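Local atomic coordinates of integral membrane indolylacetylinositol arabinosyltransferase EmbB (Mycolicibacterium smegmatis MC2 155, PDB entry 7BVC), a protein that probably transfers arabinose units in the membrane to build the arabinan of cell-wall arabinogalactan, and is inhibited by the antituberculosis drug ethambutol. Residues T257-V262 against L351-L356; A865-G870 against T879-D884. All coordinates share one frame; numbering follows the deposited sequence.

Interaction 1 (T257-V262 against L351-L356). With PNS (4'-phosphopantetheine), chain G.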
# COMPACT_ATOMS: atom_id res chain seq x y z
N THR B 257 -46.71 -9.04 23.25
CA THR B 257 -46.42 -9.07 24.68
C THR B 257 -44.95 -9.32 25.00
O THR B 257 -44.56 -9.19 26.16
CB THR B 257 -47.28 -10.12 25.37
OG1 THR B 257 -46.78 -11.43 25.06
CG2 THR B 257 -48.73 -10.00 24.93
N ARG B 258 -44.13 -9.69 24.02
CA ARG B 258 -42.70 -9.84 24.26
C ARG B 258 -41.93 -8.55 23.98
O ARG B 258 -40.72 -8.51 24.21
CB ARG B 258 -42.13 -10.98 23.41
CG ARG B 258 -41.75 -10.60 21.99
CD ARG B 258 -41.28 -11.83 21.24
NE ARG B 258 -40.92 -11.54 19.85
CZ ARG B 258 -40.59 -12.47 18.96
NH1 ARG B 258 -40.58 -13.75 19.31
NH2 ARG B 258 -40.28 -12.12 17.72
N TRP B 259 -42.61 -7.50 23.51
CA TRP B 259 -41.97 -6.20 23.36
C TRP B 259 -42.00 -5.41 24.66
O TRP B 259 -41.05 -4.69 24.97
CB TRP B 259 -42.67 -5.40 22.26
CG TRP B 259 -42.21 -5.72 20.88
CD1 TRP B 259 -41.75 -6.92 20.42
CD2 TRP B 259 -42.17 -4.83 19.76
NE1 TRP B 259 -41.43 -6.83 19.09
CE2 TRP B 259 -41.68 -5.55 18.66
CE3 TRP B 259 -42.50 -3.48 19.59
CZ2 TRP B 259 -41.51 -4.98 17.41
CZ3 TRP B 259 -42.34 -2.91 18.34
CH2 TRP B 259 -41.84 -3.66 17.27
N ARG B 260 -43.08 -5.54 25.43
CA ARG B 260 -43.30 -4.72 26.62
C ARG B 260 -42.45 -5.26 27.78
O ARG B 260 -42.93 -5.87 28.73
CB ARG B 260 -44.77 -4.68 26.98
CG ARG B 260 -45.47 -6.02 26.85
CD ARG B 260 -46.97 -5.87 27.00
NE ARG B 260 -47.56 -5.15 25.88
CZ ARG B 260 -48.81 -5.33 25.45
NH1 ARG B 260 -49.60 -6.20 26.06
NH2 ARG B 260 -49.26 -4.63 24.42
N THR B 261 -41.15 -5.01 27.68
CA THR B 261 -40.21 -5.36 28.73
C THR B 261 -39.08 -4.34 28.74
O THR B 261 -38.69 -3.82 27.69
CB THR B 261 -39.66 -6.78 28.57
OG1 THR B 261 -38.91 -7.14 29.73
CG2 THR B 261 -38.77 -6.89 27.34
N VAL B 262 -38.58 -4.03 29.93
CA VAL B 262 -37.51 -3.06 30.11
C VAL B 262 -36.42 -3.71 30.95
O VAL B 262 -36.70 -4.30 32.00
CB VAL B 262 -38.01 -1.77 30.78
CG1 VAL B 262 -36.84 -0.82 31.03
CG2 VAL B 262 -39.06 -1.10 29.92
N LEU B 351 -33.10 -5.49 17.03
CA LEU B 351 -32.13 -6.47 17.48
C LEU B 351 -32.49 -7.03 18.85
O LEU B 351 -32.22 -8.20 19.14
CB LEU B 351 -30.74 -5.84 17.51
CG LEU B 351 -29.57 -6.76 17.83
CD1 LEU B 351 -29.33 -7.70 16.67
CD2 LEU B 351 -28.32 -5.94 18.13
N SER B 352 -33.10 -6.22 19.71
CA SER B 352 -33.40 -6.68 21.05
C SER B 352 -34.73 -7.41 21.15
O SER B 352 -34.87 -8.28 22.02
CB SER B 352 -33.40 -5.50 22.03
OG SER B 352 -34.51 -4.65 21.79
N ARG B 353 -35.71 -7.11 20.30
CA ARG B 353 -37.03 -7.68 20.47
C ARG B 353 -37.53 -8.52 19.30
O ARG B 353 -38.68 -8.97 19.34
CB ARG B 353 -38.04 -6.58 20.78
CG ARG B 353 -38.04 -6.17 22.23
CD ARG B 353 -38.35 -4.69 22.41
NE ARG B 353 -38.19 -4.28 23.80
CZ ARG B 353 -37.04 -3.93 24.35
NH1 ARG B 353 -35.93 -3.94 23.62
NH2 ARG B 353 -36.98 -3.57 25.62
N GLU B 354 -36.73 -8.74 18.27
CA GLU B 354 -37.16 -9.61 17.17
C GLU B 354 -36.13 -10.66 16.81
O GLU B 354 -36.50 -11.78 16.44
CB GLU B 354 -37.49 -8.76 15.93
CG GLU B 354 -38.66 -7.81 16.11
CD GLU B 354 -39.97 -8.54 16.30
OE1 GLU B 354 -40.17 -9.59 15.66
OE2 GLU B 354 -40.82 -8.06 17.08
N VAL B 355 -34.84 -10.34 16.90
CA VAL B 355 -33.80 -11.25 16.43
C VAL B 355 -33.31 -12.17 17.54
O VAL B 355 -33.05 -13.35 17.31
CB VAL B 355 -32.64 -10.43 15.82
CG1 VAL B 355 -31.51 -11.35 15.39
CG2 VAL B 355 -33.13 -9.62 14.64
N LEU B 356 -33.18 -11.66 18.76
CA LEU B 356 -32.69 -12.47 19.86
C LEU B 356 -33.74 -13.46 20.36
O LEU B 356 -33.40 -14.63 20.61
CB LEU B 356 -32.19 -11.59 21.01
CG LEU B 356 -30.94 -10.76 20.75
CD1 LEU B 356 -30.37 -10.24 22.05
CD2 LEU B 356 -29.90 -11.57 19.99
O23 PNS G . -50.11 -13.14 22.14
P24 PNS G . -49.29 -11.96 21.67
O25 PNS G . -50.07 -10.69 21.89
O26 PNS G . -48.00 -11.92 22.44
O27 PNS G . -48.95 -12.15 20.07
C28 PNS G . -49.82 -12.90 19.28
C29 PNS G . -50.07 -12.15 17.97
C30 PNS G . -48.94 -12.45 16.99
C31 PNS G . -51.40 -12.64 17.39
C32 PNS G . -50.12 -10.65 18.26
O33 PNS G . -48.98 -10.30 19.00
C34 PNS G . -50.09 -9.82 16.98
O35 PNS G . -51.02 -9.80 16.25
N36 PNS G . -48.92 -9.03 16.67
C37 PNS G . -48.91 -8.24 15.46
C38 PNS G . -48.10 -6.97 15.69
C39 PNS G . -46.66 -6.97 15.20
O40 PNS G . -46.14 -7.99 14.88
N41 PNS G . -45.91 -5.73 15.12
C42 PNS G . -46.54 -4.48 15.51
C43 PNS G . -45.86 -3.33 14.76
S44 PNS G . -44.11 -3.75 14.52

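Interaction 2 (A865-G870 against T879-D884)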
# COMPACT_ATOMS: atom_id res chain seq x y z
N ALA B 865 12.32 30.72 8.07
CA ALA B 865 12.54 29.53 7.27
C ALA B 865 13.79 28.81 7.78
O ALA B 865 14.55 29.34 8.59
CB ALA B 865 12.70 29.87 5.78
N GLY B 866 13.99 27.59 7.29
CA GLY B 866 15.20 26.86 7.62
C GLY B 866 14.96 25.48 8.20
O GLY B 866 14.20 24.69 7.65
N THR B 867 15.63 25.19 9.31
CA THR B 867 15.53 23.91 10.02
C THR B 867 15.30 24.17 11.51
O THR B 867 15.92 23.56 12.39
CB THR B 867 16.77 23.06 9.75
OG1 THR B 867 16.58 21.74 10.30
CG2 THR B 867 18.04 23.70 10.31
N ILE B 868 14.35 25.06 11.80
CA ILE B 868 14.11 25.51 13.16
C ILE B 868 13.69 24.33 14.04
O ILE B 868 13.11 23.35 13.57
CB ILE B 868 13.03 26.61 13.16
CG1 ILE B 868 13.35 27.66 12.11
CG2 ILE B 868 12.95 27.28 14.52
CD1 ILE B 868 14.66 28.35 12.31
N THR B 869 13.98 24.44 15.34
CA THR B 869 13.47 23.52 16.34
C THR B 869 12.39 24.21 17.16
O THR B 869 12.49 25.41 17.44
CB THR B 869 14.59 23.00 17.26
OG1 THR B 869 14.07 22.02 18.16
CG2 THR B 869 15.22 24.14 18.05
N GLY B 870 11.35 23.46 17.51
CA GLY B 870 10.24 24.07 18.23
C GLY B 870 9.24 23.03 18.65
O GLY B 870 9.41 21.83 18.42
N THR B 879 14.03 18.50 16.51
CA THR B 879 15.25 19.23 16.79
C THR B 879 15.79 19.91 15.53
O THR B 879 15.29 19.72 14.42
CB THR B 879 16.31 18.31 17.39
OG1 THR B 879 16.63 17.28 16.46
CG2 THR B 879 15.81 17.69 18.68
N GLY B 880 16.82 20.71 15.73
CA GLY B 880 17.39 21.52 14.67
C GLY B 880 17.99 22.78 15.26
O GLY B 880 18.05 22.96 16.48
N GLN B 881 18.42 23.67 14.37
CA GLN B 881 19.01 24.93 14.80
C GLN B 881 17.95 25.80 15.48
O GLN B 881 16.75 25.57 15.36
CB GLN B 881 19.63 25.66 13.61
CG GLN B 881 20.50 24.77 12.74
CD GLN B 881 21.46 23.92 13.55
OE1 GLN B 881 22.17 24.43 14.42
NE2 GLN B 881 21.48 22.62 13.28
N THR B 882 18.42 26.80 16.23
CA THR B 882 17.55 27.47 17.19
C THR B 882 17.26 28.91 16.79
O THR B 882 18.14 29.62 16.30
CB THR B 882 18.18 27.47 18.59
OG1 THR B 882 19.40 28.21 18.57
CG2 THR B 882 18.47 26.04 19.04
N VAL B 883 16.00 29.31 16.98
CA VAL B 883 15.58 30.70 16.96
C VAL B 883 14.66 30.91 18.15
O VAL B 883 13.60 30.27 18.23
CB VAL B 883 14.87 31.08 15.65
CG1 VAL B 883 14.33 32.50 15.73
CG2 VAL B 883 15.81 30.94 14.47
N ASP B 884 15.05 31.79 19.06
CA ASP B 884 14.29 32.00 20.28
C ASP B 884 13.93 33.47 20.46
O ASP B 884 14.13 34.27 19.55
CB ASP B 884 15.06 31.48 21.50
CG ASP B 884 14.98 29.97 21.64
OD1 ASP B 884 14.18 29.35 20.92
OD2 ASP B 884 15.72 29.41 22.48

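Interaction 1 (T257-V262 against L351-L356)
Arg353, on helix 342-355, shows how one long side chain can stitch a loop to a helix by meeting something different at each step. Its CB sits over the face of Trp259, 4.0 Å from the centroid of the five-membered ring and 24° off the normal, a CH-pi contact. CG lies beside the backbone N, anti to the carbonyl carbon, and with CD it runs along the backbone of Arg258 and Trp259. The guanidinium then stands almost perpendicular to the indole (88°) and gives its edge to the loop. NE donates to Trp259 O at 3.1 Å, on a carbonyl lone pair; Thr261 N donates to the same oxygen, so two N-H groups grip it. NH2 reaches Thr261 O at 2.7 Å, from above the carbonyl plane, and also forms a salt bridge with Asp266. NH1 turns back to its neighbour Ser352 OG. With partners for all three nitrogens, the rotation of the guanidinium is probably well defined.

Glu354 grips the loop at a second point. Its OE2 accepts Trp259 NE1 at 2.4 Å through the anti lone pair and close to the ring plane, which helps hold the indole's rotation. OE1 is met from above the carboxylate plane by Arg258 NH2, a 3.3 Å salt bridge at the end of an extended chain; NH1 of Arg258 pairs with an acidic side chain of another protein in the assembly. The same loop binds 4'-phosphopantetheine. Thr257 OG1 donates to PNS O26 at 2.9 Å, its backbone N donates to the same oxygen, and Trp259 CH2 approaches the thiol S44 at 3.6 Å. Arg407 also hydrogen-bonds the bound group. The arrangement is that of a 4'-phosphopantetheine site, consistent with the docking of a carrier protein bearing this prosthetic group.

Interaction 2 (A865-G870 against T879-D884)
Two four-stranded antiparallel sheets, consistent with a galactose-binding-like beta-sandwich, are joined here by the chain leaving strand 860-866 of one and entering strand 882-889 of the other. At Thr879 the returning chain brings its CA to 3.3 Å from Thr869 OG1, a hydroxyl that is hydrogen-bonded to Thr878 O. Gly880, where a CB would run into Thr867 O, brings its CA to 3.4 Å from that oxygen in a CA-H...O contact. Gln881 follows with a backbone hydrogen bond: its O takes Thr869 N at 3.0 Å, the donor lying nearly along the C=O axis (168°). Its CG touches Thr867 CG2 at 3.6 Å, while OE1 accepts from Leu937 N and the side chain lies about 6 Å from the bound calcium ion. Thr882 then sets its CG2 against Thr869 CG2, methyl to methyl. Val883 faces the interior, touching Leu916 and Val947 of the opposing sheet. Ile868 starts with its CB directed away from this strand, but the bends at chi1 (-48°) and chi2 (-60°) swing its tip back, so that CD1 meets Val883 CG2 at 3.6 Å.

Overall arrangement
Interaction 1 fixes a loop to the end of a helix; interaction 2 brings together the two ends of a connection between strands, and the chemistry of each follows its surroundings. Interaction 1 is a surface contact in the membrane-embedded GT-C part of the chain, where charged and aromatic side chains fasten an interhelical loop beside a bound 4'-phosphopantetheine. Interaction 2 is partly buried in the C-terminal domain and relies on backbone contacts, methyl groups and one apolar pair, with no charge pairing between its segments. They share no helix or strand. In sequence, 88 residues separate the segments of the first and only eight those of the second. The centres lie about 63 Å apart and the nearest atoms about 47 Å, so neither touches the other.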